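Local structure of cGAS/DncV-like nucleotidyltransferase in E. coli homolog (Elizabethkingia meningoseptica ATCC 13253 = NBRC 12535, 6E0O) at residues I9-P14 against K197-R202; A36-R41 against D99-D104; S147-V152 against D256-N261; N242-I247 against N287-Q292. The protein probably makes cyclic dinucleotide second messengers from ATP or GTP, with magnesium, as the signal-producing enzyme of a CBASS antiphage defence system. One frame throughout, in Å; residues are numbered along the deposited sequence.

Contact 1 (I9-P14 against K197-R202); sequences INWSRP and KVVNYR
A single water ties Trp-11 to Arg-202, accepting from both: the indole NE1 lies 3.1 Å from its oxygen, and the guanidinium NH2 of Arg-202 donates to the same oxygen. It sits at the edge of both flat groups, in the plane of each. The contact lays the end region of helix 5-11 against helix 188-205, the long helix that in this CD-NTase also carries Lys-197, a probable GTP-binding residue. Val-198 supplies the base for the indole. Its CG1 methyl stands 3.6 Å from the centroid of the five-membered ring of Trp-11 and only 4° off the ring normal, a CH-pi contact over the face. The valine torsion explains this approach: CG1 is anti to the backbone N (chi1 166°), while the other methyl, CG2, approaches Trp-11 O. Further along the indole, the face of the Arg-202 guanidinium comes over Trp-11 CZ2, with CZ 3.3 Å from that atom. The two planes are inclined by 52°, so this is a tilted approach and not a parallel stack. Arg-202 is extended from CG to NE and has a second polar hold through NH1, which bonds to Tyr-288 OH. Val-199 CG2 touches the benzo side of the indole at CZ3, where Leu-289 of helix 275-289 also packs. Within the 9-14 segment, Ile-9 O accepts twice from Ser-12: from the backbone N at 3.1 Å, and from OG at 2.6 Å.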
loop_
_atom_site.group_PDB
_atom_site.type_symbol
_atom_site.label_atom_id
_atom_site.label_comp_id
_atom_site.label_asym_id
_atom_site.label_seq_id
_atom_site.Cartn_x
_atom_site.Cartn_y
_atom_site.Cartn_z
ATOM N N ILE A 9 11.661 -15.520 9.553
ATOM C CA ILE A 9 11.883 -15.730 8.126
ATOM C C ILE A 9 10.582 -16.140 7.447
ATOM O O ILE A 9 10.233 -15.633 6.375
ATOM C CB ILE A 9 13.005 -16.759 7.896
ATOM C CG1 ILE A 9 14.341 -16.185 8.387
ATOM C CG2 ILE A 9 13.075 -17.144 6.424
ATOM C CD1 ILE A 9 15.467 -17.199 8.440
ATOM N N ASN A 10 9.843 -17.069 8.057
ATOM C CA ASN A 10 8.590 -17.509 7.450
ATOM C C ASN A 10 7.615 -16.350 7.299
ATOM O O ASN A 10 6.976 -16.196 6.251
ATOM C CB ASN A 10 7.961 -18.627 8.280
ATOM C CG ASN A 10 8.794 -19.893 8.283
ATOM O OD1 ASN A 10 9.696 -20.057 7.465
ATOM N ND2 ASN A 10 8.482 -20.803 9.200
ATOM N N TRP A 11 7.497 -15.518 8.332
ATOM C CA TRP A 11 6.589 -14.384 8.269
ATOM C C TRP A 11 7.039 -13.324 7.277
ATOM O O TRP A 11 6.234 -12.469 6.890
ATOM C CB TRP A 11 6.521 -13.697 9.623
ATOM C CG TRP A 11 5.672 -14.363 10.633
ATOM C CD1 TRP A 11 4.769 -15.369 10.436
ATOM C CD2 TRP A 11 5.640 -14.058 12.019
ATOM N NE1 TRP A 11 4.168 -15.700 11.628
ATOM C CE2 TRP A 11 4.689 -14.905 12.615
ATOM C CE3 TRP A 11 6.311 -13.130 12.815
ATOM C CZ2 TRP A 11 4.414 -14.867 13.977
ATOM C CZ3 TRP A 11 6.035 -13.092 14.159
ATOM C CH2 TRP A 11 5.091 -13.949 14.728
ATOM N N SER A 12 8.309 -13.325 6.901
ATOM C CA SER A 12 8.833 -12.309 6.011
ATOM C C SER A 12 8.542 -12.598 4.549
ATOM O O SER A 12 8.850 -11.756 3.705
ATOM C CB SER A 12 10.344 -12.178 6.202
ATOM O OG SER A 12 11.011 -13.252 5.571
ATOM N N ARG A 13 7.978 -13.761 4.230
ATOM C CA ARG A 13 7.770 -14.141 2.841
ATOM C C ARG A 13 6.462 -13.570 2.296
ATOM O O ARG A 13 5.468 -13.487 3.018
ATOM C CB ARG A 13 7.739 -15.666 2.726
ATOM C CG ARG A 13 9.043 -16.341 3.142
ATOM C CD ARG A 13 10.118 -16.037 2.112
ATOM N NE ARG A 13 11.424 -16.628 2.398
ATOM C CZ ARG A 13 12.451 -15.970 2.932
ATOM N NH1 ARG A 13 12.335 -14.687 3.277
ATOM N NH2 ARG A 13 13.602 -16.602 3.124
ATOM N N PRO A 14 6.426 -13.205 1.011
ATOM C CA PRO A 14 5.147 -12.827 0.399
ATOM C C PRO A 14 4.217 -14.027 0.391
ATOM O O PRO A 14 4.641 -15.163 0.168
ATOM C CB PRO A 14 5.520 -12.422 -1.033
ATOM C CG PRO A 14 6.982 -12.376 -1.093
ATOM C CD PRO A 14 7.536 -13.196 0.045
ATOM N N LYS A 197 3.578 -6.282 9.172
ATOM C CA LYS A 197 2.189 -6.458 8.752
ATOM C C LYS A 197 1.580 -7.711 9.375
ATOM O O LYS A 197 0.415 -7.705 9.789
ATOM C CB LYS A 197 2.091 -6.490 7.223
ATOM C CG LYS A 197 2.338 -5.128 6.567
ATOM C CD LYS A 197 2.253 -5.180 5.047
ATOM C CE LYS A 197 0.856 -5.470 4.550
ATOM N NZ LYS A 197 0.756 -5.258 3.075
ATOM N N VAL A 198 2.346 -8.801 9.444
ATOM C CA VAL A 198 1.859 -10.003 10.118
ATOM C C VAL A 198 1.539 -9.699 11.576
ATOM O O VAL A 198 0.483 -10.079 12.093
ATOM C CB VAL A 198 2.888 -11.136 10.001
ATOM C CG1 VAL A 198 2.561 -12.267 10.980
ATOM C CG2 VAL A 198 2.951 -11.657 8.582
ATOM N N VAL A 199 2.452 -9.013 12.266
ATOM C CA VAL A 199 2.213 -8.682 13.668
ATOM C C VAL A 199 0.992 -7.775 13.801
ATOM O O VAL A 199 0.178 -7.938 14.718
ATOM C CB VAL A 199 3.479 -8.076 14.301
ATOM C CG1 VAL A 199 3.191 -7.616 15.714
ATOM C CG2 VAL A 199 4.618 -9.091 14.285
ATOM N N ASN A 200 0.856 -6.802 12.899
ATOM C CA ASN A 200 -0.324 -5.938 12.899
ATOM C C ASN A 200 -1.610 -6.760 12.830
ATOM O O ASN A 200 -2.533 -6.564 13.633
ATOM C CB ASN A 200 -0.230 -4.956 11.729
ATOM C CG ASN A 200 -1.304 -3.897 11.750
ATOM O OD1 ASN A 200 -1.725 -3.432 12.805
ATOM N ND2 ASN A 200 -1.753 -3.505 10.572
ATOM N N TYR A 201 -1.711 -7.688 11.872
ATOM C CA TYR A 201 -2.928 -8.483 11.749
ATOM C C TYR A 201 -3.172 -9.322 13.001
ATOM O O TYR A 201 -4.318 -9.491 13.439
ATOM C CB TYR A 201 -2.847 -9.383 10.518
ATOM C CG TYR A 201 -2.958 -8.638 9.205
ATOM C CD1 TYR A 201 -3.937 -7.667 9.004
ATOM C CD2 TYR A 201 -2.081 -8.902 8.166
ATOM C CE1 TYR A 201 -4.032 -6.985 7.806
ATOM C CE2 TYR A 201 -2.170 -8.230 6.965
ATOM C CZ TYR A 201 -3.143 -7.271 6.789
ATOM O OH TYR A 201 -3.224 -6.601 5.589
ATOM N N ARG A 202 -2.101 -9.869 13.588
ATOM C CA ARG A 202 -2.253 -10.658 14.809
ATOM C C ARG A 202 -2.752 -9.802 15.963
ATOM O O ARG A 202 -3.642 -10.221 16.715
ATOM C CB ARG A 202 -0.932 -11.331 15.170
ATOM C CG ARG A 202 -0.598 -12.490 14.261
ATOM C CD ARG A 202 0.849 -12.935 14.405
ATOM N NE ARG A 202 1.049 -14.227 13.764
ATOM C CZ ARG A 202 1.217 -15.380 14.409
ATOM N NH1 ARG A 202 1.247 -15.428 15.734
ATOM N NH2 ARG A 202 1.383 -16.491 13.715
HETATM O O HOH W 1 2.018 -17.865 11.200
#

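Contact 2 (A36-R41 against D99-D104); sequences AKFGNR and DELKAD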
loop_
_atom_site.group_PDB
_atom_site.type_symbol
_atom_site.label_atom_id
_atom_site.label_comp_id
_atom_site.label_asym_id
_atom_site.label_seq_id
_atom_site.Cartn_x
_atom_site.Cartn_y
_atom_site.Cartn_z
ATOM N N ALA A 36 -13.994 -2.180 -22.255
ATOM C CA ALA A 36 -15.209 -2.165 -23.065
ATOM C C ALA A 36 -15.871 -0.793 -23.054
ATOM O O ALA A 36 -16.489 -0.393 -24.045
ATOM C CB ALA A 36 -16.187 -3.233 -22.579
ATOM N N LYS A 37 -15.749 -0.057 -21.955
ATOM C CA LYS A 37 -16.315 1.285 -21.881
ATOM C C LYS A 37 -15.315 2.381 -22.220
ATOM O O LYS A 37 -15.667 3.336 -22.920
ATOM C CB LYS A 37 -16.907 1.551 -20.493
ATOM C CG LYS A 37 -17.554 2.930 -20.395
ATOM C CD LYS A 37 -18.388 3.135 -19.128
ATOM C CE LYS A 37 -19.632 2.257 -19.073
ATOM N NZ LYS A 37 -20.647 2.557 -20.127
ATOM N N PHE A 38 -14.076 2.260 -21.750
ATOM C CA PHE A 38 -13.134 3.368 -21.792
ATOM C C PHE A 38 -12.073 3.246 -22.875
ATOM O O PHE A 38 -11.391 4.241 -23.160
ATOM C CB PHE A 38 -12.447 3.513 -20.433
ATOM C CG PHE A 38 -13.385 3.902 -19.329
ATOM C CD1 PHE A 38 -13.844 5.198 -19.222
ATOM C CD2 PHE A 38 -13.812 2.971 -18.405
ATOM C CE1 PHE A 38 -14.705 5.557 -18.205
ATOM C CE2 PHE A 38 -14.675 3.325 -17.389
ATOM C CZ PHE A 38 -15.119 4.614 -17.289
ATOM N N GLY A 39 -11.905 2.070 -23.467
ATOM C CA GLY A 39 -10.910 1.922 -24.510
ATOM C C GLY A 39 -9.537 2.335 -24.019
ATOM O O GLY A 39 -9.119 2.009 -22.900
ATOM N N ASN A 40 -8.816 3.060 -24.868
ATOM C CA ASN A 40 -7.468 3.496 -24.543
ATOM C C ASN A 40 -7.424 4.818 -23.799
ATOM O O ASN A 40 -6.334 5.348 -23.556
ATOM C CB ASN A 40 -6.607 3.591 -25.789
ATOM C CG ASN A 40 -6.013 2.243 -26.196
ATOM O OD1 ASN A 40 -5.846 1.356 -25.371
ATOM N ND2 ASN A 40 -5.680 2.097 -27.480
ATOM N N ARG A 41 -8.575 5.332 -23.383
ATOM C CA ARG A 41 -8.626 6.585 -22.647
ATOM C C ARG A 41 -8.185 6.450 -21.200
ATOM O O ARG A 41 -8.128 7.465 -20.492
ATOM C CB ARG A 41 -10.039 7.160 -22.714
ATOM C CG ARG A 41 -10.465 7.514 -24.132
ATOM C CD ARG A 41 -11.857 8.098 -24.132
ATOM N NE ARG A 41 -12.871 7.080 -23.898
ATOM C CZ ARG A 41 -14.018 7.295 -23.262
ATOM N NH1 ARG A 41 -14.298 8.494 -22.765
ATOM N NH2 ARG A 41 -14.885 6.303 -23.113
ATOM N N ASP A 99 -17.257 12.611 -10.400
ATOM C CA ASP A 99 -18.474 11.874 -10.079
ATOM C C ASP A 99 -18.930 11.046 -11.270
ATOM O O ASP A 99 -19.304 9.876 -11.117
ATOM C CB ASP A 99 -19.595 12.830 -9.677
ATOM C CG ASP A 99 -19.348 13.498 -8.354
ATOM O OD1 ASP A 99 -18.554 12.966 -7.554
ATOM O OD2 ASP A 99 -19.964 14.557 -8.108
ATOM N N GLU A 100 -18.900 11.640 -12.467
ATOM C CA GLU A 100 -19.276 10.917 -13.677
ATOM C C GLU A 100 -18.306 9.776 -13.946
ATOM O O GLU A 100 -18.721 8.680 -14.333
ATOM C CB GLU A 100 -19.274 11.867 -14.872
ATOM C CG GLU A 100 -20.254 12.999 -14.837
ATOM C CD GLU A 100 -19.987 13.974 -15.977
ATOM O OE1 GLU A 100 -19.329 15.012 -15.739
ATOM O OE2 GLU A 100 -20.394 13.675 -17.118
ATOM N N LEU A 101 -17.002 10.025 -13.776
ATOM C CA LEU A 101 -16.020 8.963 -13.986
ATOM C C LEU A 101 -16.307 7.769 -13.084
ATOM O O LEU A 101 -16.325 6.624 -13.544
ATOM C CB LEU A 101 -14.603 9.478 -13.744
ATOM C CG LEU A 101 -13.510 8.413 -13.863
ATOM C CD1 LEU A 101 -13.416 7.853 -15.275
ATOM C CD2 LEU A 101 -12.167 8.987 -13.430
ATOM N N LYS A 102 -16.528 8.016 -11.792
ATOM C CA LYS A 102 -16.719 6.902 -10.871
ATOM C C LYS A 102 -18.024 6.176 -11.164
ATOM O O LYS A 102 -18.083 4.944 -11.099
ATOM C CB LYS A 102 -16.639 7.386 -9.424
ATOM C CG LYS A 102 -16.685 6.259 -8.417
ATOM C CD LYS A 102 -16.301 6.721 -7.030
ATOM C CE LYS A 102 -16.340 5.591 -6.029
ATOM N NZ LYS A 102 -16.050 6.092 -4.664
ATOM N N ALA A 103 -19.080 6.921 -11.491
ATOM C CA ALA A 103 -20.348 6.285 -11.844
ATOM C C ALA A 103 -20.213 5.445 -13.108
ATOM O O ALA A 103 -20.754 4.338 -13.191
ATOM C CB ALA A 103 -21.435 7.343 -12.031
ATOM N N ASP A 104 -19.493 5.956 -14.106
ATOM C CA ASP A 104 -19.302 5.205 -15.341
ATOM C C ASP A 104 -18.454 3.965 -15.098
ATOM O O ASP A 104 -18.685 2.914 -15.710
ATOM C CB ASP A 104 -18.643 6.104 -16.387
ATOM C CG ASP A 104 -19.580 7.171 -16.924
ATOM O OD1 ASP A 104 -20.797 7.138 -16.620
ATOM O OD2 ASP A 104 -19.086 8.054 -17.656
#
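The backbones of Lys-37 and Asp-104 come closest here, with 8.2 Å between their CA atoms, so the segments meet mainly through side chains, with one backbone carbonyl of helix 98-113 also touched. Helix 21-38 is in its last turn, and Gly-39 breaks it with a positive phi of 56°, whereas 99-104 lies wholly within helix 98-113. Phe-38 makes the main approach. Its CZ is 3.9 Å from Asp-104 CB, and its CE1 is equally far from Leu-101 CD1, both partners lying obliquely to the ring. Lys-37 CG covers one face of the same ring, 4.1 Å above its centre. In the nucleotidyltransferase core these two helices meet beside the mixed sheet: Phe-38 and Leu-101 both rest on Met-66 and Tyr-68 of strand 62-68, the strand that carries the probable magnesium ligand Asp-63. Lys-37 has CG anti to the backbone N (chi1 -178°) and the next bond extended, which lays CD 3.4 Å from Asp-104 O; bends at chi3 and chi4 then set the course of CE and NZ. Lys-37 NZ stays 5.8 Å from Asp-104 OD1 and has a long, weak ion pair with Glu-107 instead. Asp-104 OD2 is hydrogen-bonded to Tyr-96 OH.

Contact 3 (S147-V152 against D256-N261); sequences STLQSV and DYTEVN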
loop_
_atom_site.group_PDB
_atom_site.type_symbol
_atom_site.label_atom_id
_atom_site.label_comp_id
_atom_site.label_asym_id
_atom_site.label_seq_id
_atom_site.Cartn_x
_atom_site.Cartn_y
_atom_site.Cartn_z
ATOM N N SER A 147 6.697 19.345 -5.235
ATOM C CA SER A 147 7.303 18.820 -4.023
ATOM C C SER A 147 8.368 19.801 -3.556
ATOM O O SER A 147 9.348 20.037 -4.269
ATOM C CB SER A 147 7.962 17.475 -4.315
ATOM O OG SER A 147 8.812 17.092 -3.247
ATOM N N THR A 148 8.191 20.354 -2.357
ATOM C CA THR A 148 9.255 21.176 -1.788
ATOM C C THR A 148 10.426 20.319 -1.326
ATOM O O THR A 148 11.576 20.772 -1.358
ATOM C CB THR A 148 8.727 22.046 -0.646
ATOM O OG1 THR A 148 8.164 21.229 0.384
ATOM C CG2 THR A 148 7.669 23.007 -1.155
ATOM N N LEU A 149 10.162 19.074 -0.915
ATOM C CA LEU A 149 11.248 18.205 -0.473
ATOM C C LEU A 149 12.277 18.013 -1.573
ATOM O O LEU A 149 13.487 18.052 -1.320
ATOM C CB LEU A 149 10.691 16.853 -0.038
ATOM C CG LEU A 149 10.394 16.661 1.446
ATOM C CD1 LEU A 149 9.385 17.679 1.944
ATOM C CD2 LEU A 149 9.907 15.238 1.707
ATOM N N GLN A 150 11.817 17.799 -2.803
ATOM C CA GLN A 150 12.702 17.602 -3.941
ATOM C C GLN A 150 12.770 18.805 -4.871
ATOM O O GLN A 150 13.516 18.767 -5.851
ATOM C CB GLN A 150 12.285 16.353 -4.725
ATOM C CG GLN A 150 12.523 15.062 -3.964
ATOM C CD GLN A 150 12.344 13.834 -4.827
ATOM O OE1 GLN A 150 12.532 13.881 -6.045
ATOM N NE2 GLN A 150 11.973 12.723 -4.200
ATOM N N SER A 151 12.025 19.868 -4.586
ATOM C CA SER A 151 12.011 21.065 -5.424
ATOM C C SER A 151 11.742 20.720 -6.887
ATOM O O SER A 151 12.429 21.184 -7.801
ATOM C CB SER A 151 13.306 21.867 -5.273
ATOM O OG SER A 151 13.492 22.301 -3.937
ATOM N N VAL A 152 10.723 19.891 -7.112
ATOM C CA VAL A 152 10.331 19.523 -8.468
ATOM C C VAL A 152 8.831 19.283 -8.506
ATOM O O VAL A 152 8.213 18.921 -7.501
ATOM C CB VAL A 152 11.070 18.263 -8.984
ATOM C CG1 VAL A 152 12.571 18.474 -8.989
ATOM C CG2 VAL A 152 10.684 17.041 -8.157
ATOM N N ASP A 256 11.484 13.706 11.430
ATOM C CA ASP A 256 10.849 14.100 10.171
ATOM C C ASP A 256 11.021 12.981 9.151
ATOM O O ASP A 256 11.986 12.947 8.390
ATOM C CB ASP A 256 11.447 15.405 9.656
ATOM C CG ASP A 256 11.112 16.585 10.532
ATOM O OD1 ASP A 256 9.984 16.628 11.056
ATOM O OD2 ASP A 256 11.982 17.464 10.694
ATOM N N TYR A 257 10.083 12.045 9.154
ATOM C CA TYR A 257 10.073 10.940 8.210
ATOM C C TYR A 257 9.445 11.378 6.893
ATOM O O TYR A 257 8.505 12.173 6.861
ATOM C CB TYR A 257 9.242 9.797 8.799
ATOM C CG TYR A 257 9.969 8.861 9.742
ATOM C CD1 TYR A 257 11.157 9.220 10.370
ATOM C CD2 TYR A 257 9.462 7.592 9.985
ATOM C CE1 TYR A 257 11.820 8.326 11.204
ATOM C CE2 TYR A 257 10.112 6.707 10.804
ATOM C CZ TYR A 257 11.283 7.071 11.411
ATOM O OH TYR A 257 11.896 6.145 12.215
ATOM N N THR A 258 9.941 10.814 5.802
ATOM C CA THR A 258 9.305 11.005 4.506
ATOM C C THR A 258 8.374 9.833 4.196
ATOM O O THR A 258 8.495 8.742 4.755
ATOM C CB THR A 258 10.332 11.138 3.374
ATOM O OG1 THR A 258 10.938 9.868 3.118
ATOM C CG2 THR A 258 11.420 12.141 3.707
ATOM N N GLU A 259 7.443 10.061 3.273
ATOM C CA GLU A 259 6.782 8.948 2.611
ATOM C C GLU A 259 7.821 8.196 1.792
ATOM O O GLU A 259 8.904 8.708 1.516
ATOM C CB GLU A 259 5.629 9.458 1.743
ATOM C CG GLU A 259 4.518 10.084 2.596
ATOM C CD GLU A 259 3.279 10.499 1.835
ATOM O OE1 GLU A 259 3.319 10.560 0.596
ATOM O OE2 GLU A 259 2.248 10.773 2.486
ATOM N N VAL A 260 7.496 6.957 1.422
ATOM C CA VAL A 260 8.396 6.179 0.576
ATOM C C VAL A 260 8.700 6.936 -0.706
ATOM O O VAL A 260 9.814 6.858 -1.231
ATOM C CB VAL A 260 7.814 4.782 0.282
ATOM C CG1 VAL A 260 8.758 4.013 -0.624
ATOM C CG2 VAL A 260 7.564 4.008 1.566
ATOM N N ASN A 261 7.723 7.689 -1.224
ATOM C CA ASN A 261 7.918 8.441 -2.460
ATOM C C ASN A 261 8.961 9.546 -2.330
ATOM O O ASN A 261 9.386 10.084 -3.354
ATOM C CB ASN A 261 6.584 9.005 -2.966
ATOM C CG ASN A 261 5.910 9.931 -1.972
ATOM O OD1 ASN A 261 6.540 10.800 -1.382
ATOM N ND2 ASN A 261 4.616 9.742 -1.787
#
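Leu-149 and Gln-150 reach Thr-258 and Asn-261 from a hairpin turn with a serine in the left-handed region: Ser-151 has a positive phi of 52° at a G1 beta bulge, the bulge setting Ser-151 and Val-152 together opposite Ser-147. The hairpin joins strands 135-147 and 152-160 of the nucleotidyltransferase sheet, and its turn leans on the irregular loop that leads from helix 236-252 to helix 275-289. Direct contact between the two loops is sparse. The Leu-149 CD2 methyl lies 4.0 Å from Thr-258 CG2. Gln-150, extended beyond CG, brings NE2 to 3.8 Å from Asn-261 O, which is not a hydrogen bond; NE2 bonds to Arg-262 O instead. Each side is braced from within. Ser-147 OG accepts from Gln-150 N at 3.1 Å and 163°, an ST motif, and the same hydroxyl also bonds to Leu-263 O, linking the turn to the opposing loop. On the other side, Thr-258 OG1 donates to Glu-259 O from above the carbonyl plane. Asn-261 is gripped at both ends of its amide: OD1 accepts from Leu-263 N, while ND2 donates to the anti lone pair of Glu-259 OE1 at 2.8 Å, with that oxygen 20° out of the amide plane.

Contact 4 (N242-I247 against N287-Q292); sequences NVIVKI and NYLGYQ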
loop_
_atom_site.group_PDB
_atom_site.type_symbol
_atom_site.label_atom_id
_atom_site.label_comp_id
_atom_site.label_asym_id
_atom_site.label_seq_id
_atom_site.Cartn_x
_atom_site.Cartn_y
_atom_site.Cartn_z
ATOM N N ASN A 242 16.484 -3.875 15.541
ATOM C CA ASN A 242 16.987 -2.564 15.142
ATOM C C ASN A 242 15.874 -1.691 14.570
ATOM O O ASN A 242 15.799 -0.495 14.869
ATOM C CB ASN A 242 18.064 -2.709 14.069
ATOM C CG ASN A 242 19.367 -3.242 14.589
ATOM O OD1 ASN A 242 19.584 -3.355 15.797
ATOM N ND2 ASN A 242 20.265 -3.559 13.669
ATOM N N VAL A 243 15.017 -2.272 13.721
ATOM C CA VAL A 243 13.938 -1.522 13.083
ATOM C C VAL A 243 12.980 -0.973 14.127
ATOM O O VAL A 243 12.623 0.213 14.107
ATOM C CB VAL A 243 13.211 -2.424 12.067
ATOM C CG1 VAL A 243 11.867 -1.827 11.660
ATOM C CG2 VAL A 243 14.071 -2.630 10.828
ATOM N N ILE A 244 12.529 -1.835 15.041
ATOM C CA ILE A 244 11.553 -1.405 16.040
ATOM C C ILE A 244 12.157 -0.331 16.941
ATOM O O ILE A 244 11.536 0.708 17.204
ATOM C CB ILE A 244 11.018 -2.607 16.840
ATOM C CG1 ILE A 244 10.235 -3.548 15.916
ATOM C CG2 ILE A 244 10.172 -2.126 18.003
ATOM C CD1 ILE A 244 9.857 -4.886 16.535
ATOM N N VAL A 245 13.379 -0.568 17.435
ATOM C CA VAL A 245 14.008 0.401 18.330
ATOM C C VAL A 245 14.204 1.735 17.620
ATOM O O VAL A 245 13.953 2.804 18.190
ATOM C CB VAL A 245 15.343 -0.147 18.868
ATOM C CG1 VAL A 245 16.109 0.948 19.614
ATOM C CG2 VAL A 245 15.105 -1.342 19.773
ATOM N N LYS A 246 14.655 1.703 16.362
ATOM C CA LYS A 246 14.911 2.950 15.649
ATOM C C LYS A 246 13.630 3.757 15.460
ATOM O O LYS A 246 13.608 4.967 15.709
ATOM C CB LYS A 246 15.575 2.660 14.304
ATOM C CG LYS A 246 15.848 3.898 13.455
ATOM C CD LYS A 246 16.692 4.936 14.159
ATOM C CE LYS A 246 17.133 6.041 13.203
ATOM N NZ LYS A 246 17.543 7.282 13.939
ATOM N N ILE A 247 12.549 3.111 15.012
ATOM C CA ILE A 247 11.298 3.842 14.813
ATOM C C ILE A 247 10.790 4.384 16.143
ATOM O O ILE A 247 10.393 5.547 16.253
ATOM C CB ILE A 247 10.252 2.951 14.120
ATOM C CG1 ILE A 247 10.718 2.572 12.718
ATOM C CG2 ILE A 247 8.901 3.657 14.054
ATOM C CD1 ILE A 247 9.958 1.411 12.104
ATOM N N ASN A 287 6.378 -5.713 22.559
ATOM C CA ASN A 287 5.843 -6.555 23.620
ATOM C C ASN A 287 5.372 -7.900 23.078
ATOM O O ASN A 287 5.607 -8.944 23.700
ATOM C CB ASN A 287 4.685 -5.835 24.313
ATOM C CG ASN A 287 5.129 -4.618 25.096
ATOM O OD1 ASN A 287 6.313 -4.429 25.355
ATOM N ND2 ASN A 287 4.167 -3.795 25.502
ATOM N N TYR A 288 4.701 -7.894 21.926
ATOM C CA TYR A 288 4.203 -9.130 21.338
ATOM C C TYR A 288 5.348 -10.052 20.960
ATOM O O TYR A 288 5.276 -11.267 21.168
ATOM C CB TYR A 288 3.382 -8.799 20.096
ATOM C CG TYR A 288 2.733 -10.005 19.465
ATOM C CD1 TYR A 288 1.544 -10.505 19.961
ATOM C CD2 TYR A 288 3.299 -10.636 18.368
ATOM C CE1 TYR A 288 0.929 -11.599 19.394
ATOM C CE2 TYR A 288 2.694 -11.734 17.788
ATOM C CZ TYR A 288 1.506 -12.215 18.318
ATOM O OH TYR A 288 0.890 -13.308 17.759
ATOM N N LEU A 289 6.407 -9.489 20.378
ATOM C CA LEU A 289 7.546 -10.279 19.938
ATOM C C LEU A 289 8.411 -10.759 21.094
ATOM O O LEU A 289 9.097 -11.776 20.950
ATOM C CB LEU A 289 8.367 -9.458 18.944
ATOM C CG LEU A 289 7.626 -9.181 17.629
ATOM C CD1 LEU A 289 8.272 -8.038 16.847
ATOM C CD2 LEU A 289 7.533 -10.440 16.777
ATOM N N GLY A 290 8.375 -10.079 22.232
ATOM C CA GLY A 290 9.097 -10.568 23.384
ATOM C C GLY A 290 10.556 -10.220 23.392
ATOM O O GLY A 290 11.345 -10.932 24.019
ATOM N N TYR A 291 10.937 -9.153 22.696
ATOM C CA TYR A 291 12.293 -8.644 22.784
ATOM C C TYR A 291 12.604 -8.182 24.201
ATOM O O TYR A 291 11.737 -7.695 24.930
ATOM C CB TYR A 291 12.477 -7.470 21.824
ATOM C CG TYR A 291 12.736 -7.904 20.410
ATOM C CD1 TYR A 291 13.963 -8.448 20.048
ATOM C CD2 TYR A 291 11.756 -7.789 19.437
ATOM C CE1 TYR A 291 14.209 -8.859 18.766
ATOM C CE2 TYR A 291 12.005 -8.179 18.145
ATOM C CZ TYR A 291 13.237 -8.702 17.815
ATOM O OH TYR A 291 13.452 -9.130 16.525
ATOM N N GLN A 292 13.865 -8.332 24.577
ATOM C CA GLN A 292 14.341 -7.964 25.902
ATOM C C GLN A 292 15.510 -6.987 25.797
ATOM O O GLN A 292 16.113 -6.817 24.736
ATOM C CB GLN A 292 14.755 -9.227 26.669
ATOM C CG GLN A 292 15.974 -9.971 26.113
ATOM C CD GLN A 292 15.706 -10.754 24.827
ATOM O OE1 GLN A 292 14.614 -10.701 24.258
ATOM N NE2 GLN A 292 16.722 -11.482 24.360
ATOM O OXT GLN A 292 15.888 -6.338 26.774
#
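The phenol ring of Tyr-291 meets Ile-244 obliquely, with CE2 4.2 Å from the CD1 methyl of the isoleucine. The ring also meets that of Trp-286, their planes about 25° apart, and Leu-240 and Arg-241 of helix 236-252 touch it as well. Its hydroxyl bonds to Thr-237 O on the same helix. Ile-244 CD1 touches Leu-289 too, and more tightly, methyl against methyl, at 3.5 Å from Leu-289 CD1. In Ile-244 the CG1 branch lies beside the backbone N and the chain then runs on extended (chi2 170°), which carries CD1 out from the helix to meet both partners. In the helical part of this CD-NTase, helix 236-252 is thereby joined to the C-terminal end of helix 275-289. Gly-290, with a positive phi of 82°, ends the second helix, and Tyr-291, next in the chain, points its CB toward the 242-247 segment. Val-199 of helix 188-205 also packs on Leu-289. Since carbon meets carbon throughout and all three residues are buried, shape and the exclusion of water should hold this junction, while the bond of the tyrosine hydroxyl to Thr-237 O should restrict how the ring can shift.

In the fold
Contact 2 belongs to the nucleotidyltransferase sheet end of the molecule, with contacts 1 and 4 on the opposite side of the chain's centre; their centres lie about 37 and 47 Å from that of contact 2. Contacts 1 and 4, their centres about 15 Å apart, touch, joining helices 5-11, 188-205, 236-252 and 275-289 into one helical assembly. Contact 3 has a hairpin extending from the sheet and a loop connecting helices 236-252 and 275-289, with Tyr-257 packing on Ile-247 of contact 4. Along the chain, contact 2 falls between the two segments of contact 1, whereas contact 3 alternates with both contacts 1 and 4. The N-terminal helix thus closes onto the late helical part, which contact 3 connects to the sheet.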